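Local coordinates for protein catechol O-methyltransferase (Mycobacterium tuberculosis, PDB 6JCL) that transfers a methyl group from S-adenosyl-L-methionine to catechol-like compounds such as gallic acid, caffeic acid and dopamine, with the help of a divalent metal cation, at residues A32-A37 / R102-R107; K96-A101 / V116-A121; D165-G170 / A200-T205; G171-E176 / V183-T188. All blocks are in the same frame, centred on the assembly; numbering follows the deposited sequence. Where two conformers were deposited one is given.

Contact 1: A32-A37 / R102-R107; sequences AASDAA and RVNLQR
In this class I (Rossmann-like) methyltransferase, the C-terminal turns of helix 25-36 pack against those of helix 95-107, and Asn104 fills the gap by meeting Ala33 and Ser34. Helix 95-107 is the connecting helix of a beta-alpha-beta unit, and helix 25-36 comes before the first strand of the sheet. The backbones stay apart. Their nearest CA atoms, those of Ala33 and Asn104, are 7.4 Å from each other. The interface is small, with 104 Å² buried over both sides.

The carboxamide of Asn104 does all of the close touching. Its CB is directed at the other helix, and with CG anti to the carbonyl carbon (chi1 -74°) the amide is carried to Ala33 and Ser34. The two arms of the amide are shared between these neighbours. Asn104 OD1 rests against the methyl of Ala33, at 3.4 Å from its CB. The nitrogen arm turns to the Ser34 side.

The clear polar partners lie outside the two segments. Asn104 ND2 donates to the carbonyl oxygen of Gly71, and it makes a weak hydrogen bond to Ala30 O. The hydroxyl of Ser34 is hydrogen-bonded to the same Ala30 O, one turn back in its own helix. The buried amide is thus tied firmly to the loop at Gly71 and more weakly to helix 25-36. The site lies near the cofactor but not in contact with it: the Ser34 side chain is about 8 Å from the bound S-adenosyl-L-homocysteine. Asn104 ND2 passes Ser34 OG at 3.5 Å.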
loop_
_atom_site.group_PDB
_atom_site.type_symbol
_atom_site.label_atom_id
_atom_site.label_comp_id
_atom_site.label_asym_id
_atom_site.label_seq_id
_atom_site.Cartn_x
_atom_site.Cartn_y
_atom_site.Cartn_z
ATOM N N ALA A 32 -15.618 -21.153 1.680
ATOM C CA ALA A 32 -16.327 -22.391 1.991
ATOM C C ALA A 32 -15.740 -23.581 1.237
ATOM O O ALA A 32 -15.601 -24.673 1.802
ATOM C CB ALA A 32 -17.818 -22.237 1.684
ATOM N N ALA A 33 -15.398 -23.404 -0.044
ATOM C CA ALA A 33 -14.794 -24.504 -0.784
ATOM C C ALA A 33 -13.403 -24.829 -0.247
ATOM O O ALA A 33 -12.997 -26.003 -0.215
ATOM C CB ALA A 33 -14.727 -24.172 -2.275
ATOM N N SER A 34 -12.653 -23.801 0.154
ATOM C CA SER A 34 -11.338 -24.033 0.741
ATOM C C SER A 34 -11.463 -24.802 2.052
ATOM O O SER A 34 -10.724 -25.767 2.289
ATOM C CB SER A 34 -10.619 -22.702 0.958
ATOM O OG SER A 34 -10.388 -22.036 -0.278
ATOM N N ASP A 35 -12.422 -24.406 2.901
ATOM C CA ASP A 35 -12.641 -25.119 4.159
ATOM C C ASP A 35 -13.030 -26.561 3.903
ATOM O O ASP A 35 -12.520 -27.475 4.563
ATOM C CB ASP A 35 -13.734 -24.441 4.983
ATOM C CG ASP A 35 -13.263 -23.178 5.658
ATOM O OD1 ASP A 35 -12.044 -22.906 5.651
ATOM O OD2 ASP A 35 -14.122 -22.450 6.202
ATOM N N ALA A 36 -13.925 -26.785 2.935
ATOM C CA ALA A 36 -14.383 -28.135 2.645
ATOM C C ALA A 36 -13.238 -29.039 2.225
ATOM O O ALA A 36 -13.267 -30.245 2.508
ATOM C CB ALA A 36 -15.469 -28.105 1.564
ATOM N N ALA A 37 -12.236 -28.491 1.538
ATOM C CA ALA A 37 -11.054 -29.249 1.157
ATOM C C ALA A 37 -9.958 -29.213 2.228
ATOM O O ALA A 37 -8.866 -29.738 1.998
ATOM C CB ALA A 37 -10.507 -28.740 -0.180
ATOM N N ARG A 102 -8.835 -23.483 -8.934
ATOM C CA ARG A 102 -9.467 -23.380 -10.241
ATOM C C ARG A 102 -10.981 -23.302 -10.107
ATOM O O ARG A 102 -11.636 -22.503 -10.792
ATOM C CB ARG A 102 -9.041 -24.563 -11.106
ATOM C CG ARG A 102 -7.604 -24.415 -11.611
ATOM C CD ARG A 102 -7.182 -25.628 -12.417
ATOM N NE ARG A 102 -5.823 -25.486 -12.931
ATOM C CZ ARG A 102 -4.949 -26.485 -12.993
ATOM N NH1 ARG A 102 -5.295 -27.692 -12.567
ATOM N NH2 ARG A 102 -3.733 -26.280 -13.482
ATOM N N VAL A 103 -11.559 -24.109 -9.215
ATOM C CA VAL A 103 -12.998 -24.007 -8.965
ATOM C C VAL A 103 -13.354 -22.618 -8.439
ATOM O O VAL A 103 -14.357 -22.015 -8.855
ATOM C CB VAL A 103 -13.451 -25.116 -7.993
ATOM C CG1 VAL A 103 -14.894 -24.884 -7.557
ATOM C CG2 VAL A 103 -13.301 -26.489 -8.637
ATOM N N ASN A 104 -12.547 -22.093 -7.510
ATOM C CA ASN A 104 -12.854 -20.800 -6.909
ATOM C C ASN A 104 -12.755 -19.667 -7.928
ATOM O O ASN A 104 -13.576 -18.740 -7.913
ATOM C CB ASN A 104 -11.923 -20.543 -5.722
ATOM C CG ASN A 104 -12.296 -21.377 -4.515
ATOM O OD1 ASN A 104 -13.407 -21.907 -4.435
ATOM N ND2 ASN A 104 -11.374 -21.503 -3.570
ATOM N N LEU A 105 -11.756 -19.728 -8.816
ATOM C CA LEU A 105 -11.587 -18.703 -9.846
ATOM C C LEU A 105 -12.762 -18.708 -10.815
ATOM O O LEU A 105 -13.234 -17.649 -11.254
ATOM C CB LEU A 105 -10.282 -18.948 -10.607
ATOM C CG LEU A 105 -9.027 -18.755 -9.764
ATOM C CD1 LEU A 105 -7.869 -19.546 -10.379
ATOM C CD2 LEU A 105 -8.726 -17.279 -9.685
ATOM N N GLN A 106 -13.244 -19.895 -11.166
ATOM C CA GLN A 106 -14.407 -19.971 -12.034
ATOM C C GLN A 106 -15.623 -19.316 -11.380
ATOM O O GLN A 106 -16.304 -18.482 -12.001
ATOM C CB GLN A 106 -14.677 -21.431 -12.393
ATOM C CG GLN A 106 -15.797 -21.594 -13.417
ATOM C CD GLN A 106 -16.431 -22.967 -13.369
ATOM O OE1 GLN A 106 -16.297 -23.693 -12.381
ATOM N NE2 GLN A 106 -17.146 -23.325 -14.432
ATOM N N ARG A 107 -15.912 -19.664 -10.120
ATOM C CA ARG A 107 -17.056 -19.048 -9.439
ATOM C C ARG A 107 -16.881 -17.546 -9.260
ATOM O O ARG A 107 -17.869 -16.820 -9.124
ATOM C CB ARG A 107 -17.299 -19.714 -8.072
ATOM C CG ARG A 107 -18.303 -18.980 -7.137
ATOM C CD ARG A 107 -19.692 -18.774 -7.822
ATOM N NE ARG A 107 -20.704 -18.118 -6.986
ATOM C CZ ARG A 107 -20.876 -16.800 -6.881
ATOM N NH1 ARG A 107 -21.841 -16.304 -6.114
ATOM N NH2 ARG A 107 -20.087 -15.970 -7.542
#

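Contact 2: K96-A101 / V116-A121; sequences KHAEVA and VVVGPA. With SAH (S-adenosyl-L-homocysteine), chain I.
The imidazole of His97 meets the ribose of S-adenosyl-L-homocysteine with its edge, and both O3' and C3' of the sugar lie near the ring plane. This is the cofactor site of a Rossmann-like methyltransferase, built on the beta-alpha-beta unit of strand 87-92, helix 95-107 and strand 114-118. His97 ND1 donates to O3' of the cofactor over 3.0 Å, and the bond is fairly straight, with an N-H...O angle of 163°. With CG anti to the carbonyl carbon (chi1 -64°), the ring of His97 is carried away from the strand and to the ribose. Glu92 also hydrogen-bonds to the cofactor, and its side chain touches that of His97.

The adenine is held through N1. The backbone N of Ala121 donates to the adenine N1 over 2.9 Å, at 154°. The Ala121 methyl adds a contact to N1 at 3.5 Å from its CB. Gly119 and Pro120 carry the chain from the end of the strand to this point. Gly119 O comes within 3.7 Å of the adenine C2, and Pro120 stands at the N-cap position of helix 121-124.

Away from the ligand contacts, the helix and strand segments pack without hydrogen bonds between them. Ala98 points at the strand and sets its small methyl against two valines, Val116 and Val118. Both use a single branch. Val116 CG1 lies 3.8 Å from Ala98 CB, and Val118 CG2 lies 3.6 Å from the same Ala98 CB.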
loop_
_atom_site.group_PDB
_atom_site.type_symbol
_atom_site.label_atom_id
_atom_site.label_comp_id
_atom_site.label_asym_id
_atom_site.label_seq_id
_atom_site.Cartn_x
_atom_site.Cartn_y
_atom_site.Cartn_z
ATOM N N LYS A 96 -3.828 -30.486 -4.985
ATOM C CA LYS A 96 -5.140 -30.306 -4.379
ATOM C C LYS A 96 -5.468 -28.825 -4.198
ATOM O O LYS A 96 -6.614 -28.411 -4.409
ATOM C CB LYS A 96 -5.203 -31.053 -3.048
ATOM C CG LYS A 96 -6.579 -31.045 -2.421
ATOM C CD LYS A 96 -6.517 -31.476 -0.967
ATOM C CE LYS A 96 -7.909 -31.538 -0.365
ATOM N NZ LYS A 96 -7.867 -31.762 1.105
ATOM N N HIS A 97 -4.481 -28.006 -3.816
ATOM C CA HIS A 97 -4.724 -26.565 -3.741
ATOM C C HIS A 97 -5.068 -26.010 -5.118
ATOM O O HIS A 97 -6.022 -25.243 -5.271
ATOM C CB HIS A 97 -3.499 -25.851 -3.162
ATOM C CG HIS A 97 -3.206 -26.245 -1.752
ATOM N ND1 HIS A 97 -2.277 -25.595 -0.969
ATOM C CD2 HIS A 97 -3.716 -27.241 -0.987
ATOM C CE1 HIS A 97 -2.241 -26.161 0.224
ATOM N NE2 HIS A 97 -3.087 -27.176 0.232
ATOM N N ALA A 98 -4.310 -26.407 -6.139
ATOM C CA ALA A 98 -4.583 -25.914 -7.489
ATOM C C ALA A 98 -5.999 -26.255 -7.936
ATOM O O ALA A 98 -6.676 -25.428 -8.557
ATOM C CB ALA A 98 -3.574 -26.489 -8.480
ATOM N N GLU A 99 -6.468 -27.468 -7.628
ATOM C CA GLU A 99 -7.808 -27.865 -8.065
ATOM C C GLU A 99 -8.889 -27.030 -7.394
ATOM O O GLU A 99 -9.845 -26.587 -8.054
ATOM C CB GLU A 99 -8.029 -29.354 -7.794
ATOM C CG GLU A 99 -8.734 -30.092 -8.923
ATOM C CD GLU A 99 -8.199 -29.724 -10.311
ATOM O OE1 GLU A 99 -9.017 -29.625 -11.249
ATOM O OE2 GLU A 99 -6.971 -29.546 -10.477
ATOM N N VAL A 100 -8.750 -26.800 -6.090
ATOM C CA VAL A 100 -9.674 -25.931 -5.365
ATOM C C VAL A 100 -9.633 -24.518 -5.928
ATOM O O VAL A 100 -10.680 -23.887 -6.129
ATOM C CB VAL A 100 -9.347 -25.956 -3.860
ATOM C CG1 VAL A 100 -10.135 -24.865 -3.107
ATOM C CG2 VAL A 100 -9.631 -27.328 -3.287
ATOM N N ALA A 101 -8.425 -23.994 -6.183
ATOM C CA ALA A 101 -8.288 -22.635 -6.703
ATOM C C ALA A 101 -8.962 -22.480 -8.060
ATOM O O ALA A 101 -9.588 -21.448 -8.337
ATOM C CB ALA A 101 -6.810 -22.242 -6.796
ATOM N N VAL A 116 -3.438 -21.332 -13.542
ATOM C CA VAL A 116 -2.750 -21.957 -12.416
ATOM C C VAL A 116 -1.738 -22.944 -12.989
ATOM O O VAL A 116 -2.101 -23.877 -13.721
ATOM C CB VAL A 116 -3.746 -22.655 -11.474
ATOM C CG1 VAL A 116 -3.055 -23.170 -10.205
ATOM C CG2 VAL A 116 -4.903 -21.715 -11.111
ATOM N N VAL A 117 -0.465 -22.732 -12.681
ATOM C CA VAL A 117 0.622 -23.555 -13.203
ATOM C C VAL A 117 1.098 -24.412 -12.047
ATOM O O VAL A 117 1.577 -23.883 -11.039
ATOM C CB VAL A 117 1.769 -22.692 -13.754
ATOM C CG1 VAL A 117 2.965 -23.552 -14.161
ATOM C CG2 VAL A 117 1.281 -21.837 -14.901
ATOM N N VAL A 118 0.987 -25.733 -12.191
ATOM C CA VAL A 118 1.206 -26.628 -11.064
ATOM C C VAL A 118 2.643 -27.125 -11.073
ATOM O O VAL A 118 3.149 -27.595 -12.102
ATOM C CB VAL A 118 0.217 -27.802 -11.096
ATOM C CG1 VAL A 118 0.452 -28.741 -9.921
ATOM C CG2 VAL A 118 -1.212 -27.262 -11.070
ATOM N N GLY A 119 3.283 -27.055 -9.909
ATOM C CA GLY A 119 4.627 -27.547 -9.729
ATOM C C GLY A 119 5.397 -26.634 -8.804
ATOM O O GLY A 119 4.959 -25.522 -8.492
ATOM N N PRO A 120 6.564 -27.081 -8.346
ATOM C CA PRO A 120 7.421 -26.197 -7.544
ATOM C C PRO A 120 7.819 -24.979 -8.368
ATOM O O PRO A 120 8.262 -25.100 -9.512
ATOM C CB PRO A 120 8.638 -27.079 -7.204
ATOM C CG PRO A 120 8.257 -28.491 -7.620
ATOM C CD PRO A 120 7.241 -28.333 -8.719
ATOM N N ALA A 121 7.670 -23.798 -7.768
ATOM C CA ALA A 121 7.890 -22.555 -8.505
ATOM C C ALA A 121 9.307 -22.445 -9.059
ATOM O O ALA A 121 9.500 -21.836 -10.115
ATOM C CB ALA A 121 7.575 -21.346 -7.623
HETATM N N SAH I . -1.638 -16.291 -1.661
HETATM C CA SAH I . -2.671 -17.112 -1.010
HETATM C CB SAH I . -2.048 -17.919 0.125
HETATM C CG SAH I . -0.823 -18.736 -0.279
HETATM S SD SAH I . -0.405 -19.899 1.045
HETATM C C SAH I . -3.810 -16.250 -0.485
HETATM O O SAH I . -4.996 -16.517 -0.714
HETATM O OXT SAH I . -3.533 -15.242 0.154
HETATM C "C5'" SAH I . 1.150 -20.493 0.336
HETATM C "C4'" SAH I . 0.964 -21.444 -0.849
HETATM O "O4'" SAH I . 2.236 -21.663 -1.425
HETATM C "C3'" SAH I . 0.434 -22.837 -0.484
HETATM O "O3'" SAH I . -0.704 -23.118 -1.298
HETATM C "C2'" SAH I . 1.571 -23.791 -0.809
HETATM O "O2'" SAH I . 1.153 -25.089 -1.213
HETATM C "C1'" SAH I . 2.328 -22.997 -1.877
HETATM N N9 SAH I . 3.735 -23.382 -2.067
HETATM C C8 SAH I . 4.633 -23.753 -1.086
HETATM N N7 SAH I . 5.810 -24.016 -1.694
HETATM C C5 SAH I . 5.669 -23.806 -3.028
HETATM C C6 SAH I . 6.561 -23.947 -4.091
HETATM N N6 SAH I . 7.822 -24.351 -3.900
HETATM N N1 SAH I . 6.118 -23.648 -5.357
HETATM C C2 SAH I . 4.806 -23.252 -5.578
HETATM N N3 SAH I . 3.921 -23.127 -4.528
HETATM C C4 SAH I . 4.367 -23.407 -3.270
#

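Contact 3: D165-G170 / A200-T205; sequences DNVIRG and ATAIQT. With SR (strontium ion), chain J.
Ile168 and Gln204 meet by van der Waals contact, their side chains crossing at about a right angle. Ile168 points at the strand. Its CD1 lies 4.1 Å from Gln204 CG, and Ile168 CG2 is at the same distance, 4.1 Å, from Gln204 OE1. Val167 adds a looser, apolar touch, with its CG2 4.5 Å from Ala202 CB. No hydrogen bond links the segments.

Polar bonds fix the amide of Gln204 from outside. Its OE1 accepts from the indole N-H of Trp211. Its NE2 donates to Asp13 OD1 and Pro9 O of the second subunit. Both ends of this buried amide are therefore satisfied, and the rotation of the group is set. In the loop, Asn166 ND2 donates to Asp212.

Metal bonds hold the other end of the loop, where the coordinated cation is strontium. Asp165 OD2 binds it at 2.5 Å and Asn166 OD1 at 2.6 Å. A water is a further ligand, 2.5 Å from the strontium ion. Asp139 completes the protein part of the site. Asp165 extends to the ion with CG anti to its own nitrogen (chi1 -157°). The site matches the divalent-cation site of this catechol O-methyltransferase.

The loop leaves strand 160-165 and runs past strand 212-219 towards strand 198-206, the outermost strand of the sheet in this chain. Leu189 of helix 180-194 touches both Val167 and Ala202. At Thr205 the strand pairs antiparallel with a strand of the second subunit, which carries the sheet across the dimer interface.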
loop_
_atom_site.group_PDB
_atom_site.type_symbol
_atom_site.label_atom_id
_atom_site.label_comp_id
_atom_site.label_asym_id
_atom_site.label_seq_id
_atom_site.Cartn_x
_atom_site.Cartn_y
_atom_site.Cartn_z
ATOM N N ASP A 165 4.540 -10.919 0.926
ATOM C CA ASP A 165 3.693 -11.036 2.111
ATOM C C ASP A 165 4.470 -11.587 3.314
ATOM O O ASP A 165 5.468 -12.310 3.180
ATOM C CB ASP A 165 2.501 -11.958 1.817
ATOM C CG ASP A 165 1.317 -11.707 2.746
ATOM O OD1 ASP A 165 1.239 -10.609 3.344
ATOM O OD2 ASP A 165 0.452 -12.617 2.873
ATOM N N ASN A 166 3.984 -11.238 4.506
ATOM C CA ASN A 166 4.396 -11.882 5.772
ATOM C C ASN A 166 5.859 -11.614 6.140
ATOM O O ASN A 166 6.556 -12.517 6.591
ATOM C CB ASN A 166 4.165 -13.408 5.746
ATOM C CG ASN A 166 2.751 -13.805 5.345
ATOM O OD1 ASN A 166 2.550 -14.469 4.321
ATOM N ND2 ASN A 166 1.760 -13.413 6.157
ATOM N N VAL A 167 6.307 -10.360 6.034
ATOM C CA VAL A 167 7.725 -10.060 6.234
ATOM C C VAL A 167 8.032 -9.558 7.647
ATOM O O VAL A 167 9.174 -9.178 7.907
ATOM C CB VAL A 167 8.244 -9.045 5.192
ATOM C CG1 VAL A 167 8.041 -9.557 3.758
ATOM C CG2 VAL A 167 7.586 -7.677 5.402
ATOM N N ILE A 168 7.054 -9.535 8.565
ATOM C CA ILE A 168 7.276 -9.011 9.913
ATOM C C ILE A 168 7.127 -10.092 10.980
ATOM O O ILE A 168 7.915 -10.136 11.941
ATOM C CB ILE A 168 6.344 -7.811 10.215
ATOM C CG1 ILE A 168 6.486 -6.712 9.133
ATOM C CG2 ILE A 168 6.610 -7.263 11.638
ATOM C CD1 ILE A 168 7.887 -6.067 9.069
ATOM N N ARG A 169 6.119 -10.957 10.843
ATOM C CA ARG A 169 5.938 -12.135 11.692
ATOM C C ARG A 169 5.978 -11.766 13.181
ATOM O O ARG A 169 6.736 -12.332 13.975
ATOM C CB ARG A 169 6.981 -13.222 11.362
ATOM C CG ARG A 169 6.916 -13.739 9.892
ATOM C CD ARG A 169 5.485 -14.143 9.463
ATOM N NE ARG A 169 4.930 -15.038 10.478
ATOM C CZ ARG A 169 3.761 -14.883 11.093
ATOM N NH1 ARG A 169 2.954 -13.881 10.776
ATOM N NH2 ARG A 169 3.419 -15.741 12.070
ATOM N N GLY A 170 5.125 -10.813 13.562
ATOM C CA GLY A 170 5.010 -10.461 14.973
ATOM C C GLY A 170 6.277 -9.929 15.608
ATOM O O GLY A 170 6.460 -10.071 16.818
ATOM N N ALA A 200 12.700 -0.202 -2.171
ATOM C CA ALA A 200 11.755 -0.967 -1.364
ATOM C C ALA A 200 11.361 -0.231 -0.096
ATOM O O ALA A 200 12.112 0.608 0.421
ATOM C CB ALA A 200 12.359 -2.327 -0.967
ATOM N N THR A 201 10.168 -0.569 0.392
ATOM C CA THR A 201 9.700 -0.184 1.711
ATOM C C THR A 201 8.974 -1.374 2.335
ATOM O O THR A 201 8.660 -2.355 1.660
ATOM C CB THR A 201 8.794 1.056 1.646
ATOM O OG1 THR A 201 8.605 1.576 2.972
ATOM C CG2 THR A 201 7.432 0.693 1.049
ATOM N N ALA A 202 8.723 -1.308 3.641
ATOM C CA ALA A 202 7.968 -2.371 4.303
ATOM C C ALA A 202 7.022 -1.735 5.305
ATOM O O ALA A 202 7.423 -0.838 6.061
ATOM C CB ALA A 202 8.893 -3.391 5.002
ATOM N N ILE A 203 5.771 -2.163 5.271
ATOM C CA ILE A 203 4.722 -1.597 6.110
ATOM C C ILE A 203 4.270 -2.667 7.091
ATOM O O ILE A 203 3.782 -3.736 6.680
ATOM C CB ILE A 203 3.533 -1.095 5.274
ATOM C CG1 ILE A 203 4.006 -0.023 4.266
ATOM C CG2 ILE A 203 2.443 -0.545 6.192
ATOM C CD1 ILE A 203 4.692 1.168 4.912
ATOM N N GLN A 204 4.381 -2.367 8.387
ATOM C CA GLN A 204 3.831 -3.264 9.402
ATOM C C GLN A 204 2.320 -3.111 9.487
ATOM O O GLN A 204 1.805 -1.992 9.501
ATOM C CB GLN A 204 4.418 -2.941 10.773
ATOM C CG GLN A 204 5.945 -2.896 10.800
ATOM C CD GLN A 204 6.466 -2.687 12.214
ATOM O OE1 GLN A 204 6.187 -3.504 13.113
ATOM N NE2 GLN A 204 7.178 -1.587 12.433
ATOM N N THR A 205 1.610 -4.246 9.582
ATOM C CA THR A 205 0.150 -4.230 9.589
ATOM C C THR A 205 -0.381 -4.993 10.788
ATOM O O THR A 205 0.301 -5.847 11.365
ATOM C CB THR A 205 -0.453 -4.838 8.314
ATOM O OG1 THR A 205 -0.091 -6.222 8.196
ATOM C CG2 THR A 205 0.030 -4.056 7.077
HETATM SR SR SR J . 0.411 -15.084 3.026
HETATM O O HOH W 1 -2.103 -15.099 2.637
#

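Contact 4: G171-E176 / V183-T188; sequences GGILAE and VAARRT
Ile173 carries most of this contact between a short 3-10 turn and the helix 180-194 that follows it. Gly171 opens the turn, and its carbonyl O accepts the N-H of Leu174. Gly172 O in turn accepts from Ala175 N. Ile173 then comes closest to the helix, its CA 5.0 Å from that of Arg186. Its CG1 sits between the backbone N and the carbonyl carbon (chi1 55°), while CG2 reaches the helix. Ile173 CG2 lies 3.6 Å from Ala185 CB. In one of two modelled conformers of Arg186, its NH2 donates to the carbonyl oxygen of Ile173 over 2.8 Å, at an N-H...O angle of 149°. The oxygen then stands at the guanidinium edge, 17° out of the group's plane. This conformer is extended from CG to NE, and its CD passes 3.2 Å from Ile173 O. Next comes Leu174, whose CD1 lies 4.4 Å from Arg186 NH2. Val12 of the second subunit packs on both Ile173 and Leu174.

The helix thus meets the turn through the methyl of Ala185, the aliphatic part of Arg186 and a hydrogen bond from its charged guanidinium to a neutral carbonyl. With two conformers modelled, that bond may be held only part of the time.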
loop_
_atom_site.group_PDB
_atom_site.type_symbol
_atom_site.label_atom_id
_atom_site.label_comp_id
_atom_site.label_asym_id
_atom_site.label_seq_id
_atom_site.Cartn_x
_atom_site.Cartn_y
_atom_site.Cartn_z
ATOM N N GLY A 171 7.151 -9.301 14.821
ATOM C CA GLY A 171 8.412 -8.801 15.313
ATOM C C GLY A 171 9.500 -9.841 15.403
ATOM O O GLY A 171 10.612 -9.511 15.835
ATOM N N GLY A 172 9.209 -11.089 15.019
ATOM C CA GLY A 172 10.190 -12.153 15.116
ATOM C C GLY A 172 11.417 -11.931 14.259
ATOM O O GLY A 172 12.432 -12.593 14.474
ATOM N N ILE A 173 11.339 -11.038 13.269
ATOM C CA ILE A 173 12.510 -10.730 12.458
ATOM C C ILE A 173 13.608 -10.081 13.284
ATOM O O ILE A 173 14.756 -10.037 12.842
ATOM C CB ILE A 173 12.154 -9.812 11.265
ATOM C CG1 ILE A 173 11.460 -8.537 11.741
ATOM C CG2 ILE A 173 11.268 -10.543 10.241
ATOM C CD1 ILE A 173 11.435 -7.416 10.645
ATOM N N LEU A 174 13.291 -9.612 14.492
ATOM C CA LEU A 174 14.295 -9.042 15.393
ATOM C C LEU A 174 14.799 -10.053 16.419
ATOM O O LEU A 174 15.717 -9.738 17.181
ATOM C CB LEU A 174 13.730 -7.821 16.126
ATOM C CG LEU A 174 13.731 -6.472 15.390
ATOM C CD1 LEU A 174 13.483 -6.620 13.919
ATOM C CD2 LEU A 174 12.739 -5.512 16.024
ATOM N N ALA A 175 14.227 -11.247 16.456
ATOM C CA ALA A 175 14.544 -12.244 17.482
ATOM C C ALA A 175 15.469 -13.316 16.912
ATOM O O ALA A 175 15.541 -13.523 15.699
ATOM C CB ALA A 175 13.271 -12.902 18.017
ATOM N N GLU A 176 16.179 -14.004 17.802
ATOM C CA GLU A 176 17.063 -15.101 17.387
ATOM C C GLU A 176 16.478 -16.477 17.685
ATOM O O GLU A 176 17.105 -17.327 18.308
ATOM C CB GLU A 176 18.431 -14.943 18.033
ATOM C CG GLU A 176 19.122 -13.651 17.656
ATOM C CD GLU A 176 20.618 -13.727 17.840
ATOM O OE1 GLU A 176 21.080 -13.781 18.999
ATOM O OE2 GLU A 176 21.333 -13.742 16.816
ATOM N N VAL A 183 13.088 -15.964 10.228
ATOM C CA VAL A 183 14.446 -15.949 9.686
ATOM C C VAL A 183 14.426 -15.599 8.200
ATOM O O VAL A 183 15.205 -14.763 7.725
ATOM C CB VAL A 183 15.127 -17.302 9.937
ATOM C CG1 VAL A 183 16.420 -17.374 9.154
ATOM C CG2 VAL A 183 15.434 -17.464 11.427
ATOM N N ALA A 184 13.531 -16.241 7.446
ATOM C CA ALA A 184 13.429 -15.962 6.017
ATOM C C ALA A 184 13.008 -14.520 5.764
ATOM O O ALA A 184 13.528 -13.851 4.856
ATOM C CB ALA A 184 12.430 -16.925 5.356
ATOM N N ALA A 185 12.054 -14.017 6.553
ATOM C CA ALA A 185 11.601 -12.645 6.347
ATOM C C ALA A 185 12.729 -11.647 6.589
ATOM O O ALA A 185 12.876 -10.675 5.846
ATOM C CB ALA A 185 10.422 -12.341 7.269
ATOM N N ARG A 186 13.513 -11.847 7.642
ATOM C CA ARG A 186 14.604 -10.917 7.906
ATOM C C ARG A 186 15.614 -10.921 6.766
ATOM O O ARG A 186 16.071 -9.857 6.328
ATOM C CB ARG A 186 15.283 -11.264 9.235
ATOM C CG ARG A 186 16.466 -10.367 9.576
ATOM C CD ARG A 186 17.168 -10.857 10.849
ATOM N NE ARG A 186 18.344 -10.069 11.201
ATOM C CZ ARG A 186 18.314 -8.993 11.980
ATOM N NH1 ARG A 186 19.433 -8.340 12.262
ATOM N NH2 ARG A 186 17.158 -8.559 12.469
ATOM N N ARG A 187 15.973 -12.109 6.272
ATOM C CA ARG A 187 16.920 -12.197 5.164
ATOM C C ARG A 187 16.323 -11.599 3.900
ATOM O O ARG A 187 17.036 -10.971 3.113
ATOM C CB ARG A 187 17.309 -13.659 4.914
ATOM C CG ARG A 187 18.245 -13.836 3.715
ATOM C CD ARG A 187 18.282 -15.262 3.177
ATOM N NE ARG A 187 19.074 -15.341 1.947
ATOM C CZ ARG A 187 18.935 -16.282 1.017
ATOM N NH1 ARG A 187 18.032 -17.239 1.165
ATOM N NH2 ARG A 187 19.700 -16.263 -0.066
ATOM N N THR A 188 15.017 -11.798 3.693
ATOM C CA THR A 188 14.351 -11.211 2.532
ATOM C C THR A 188 14.467 -9.694 2.554
ATOM O O THR A 188 14.787 -9.064 1.536
ATOM C CB THR A 188 12.879 -11.624 2.534
ATOM O OG1 THR A 188 12.779 -13.040 2.360
ATOM C CG2 THR A 188 12.071 -10.904 1.419
#

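In the fold
Contacts 1 and 2 lie on one side of the chain's centre, with contact 3 on the opposite side from both. The first two share helix 95-107, their segments alternate along the chain, and their centres are about 12 Å apart. Contact 3 follows later, and contact 4 is nested inside the loop that it closes. The centres of these two are about 10 Å apart, and they touch where Val167 O meets Ile173 CG2. Contacts 2 and 3 both reach the seven-stranded sheet, at its two outermost strands. Their centres are about 26 Å apart. Contact 2 thus carries part of the cofactor site and contact 3 part of the metal site. Contacts 3 and 4 also touch the second subunit.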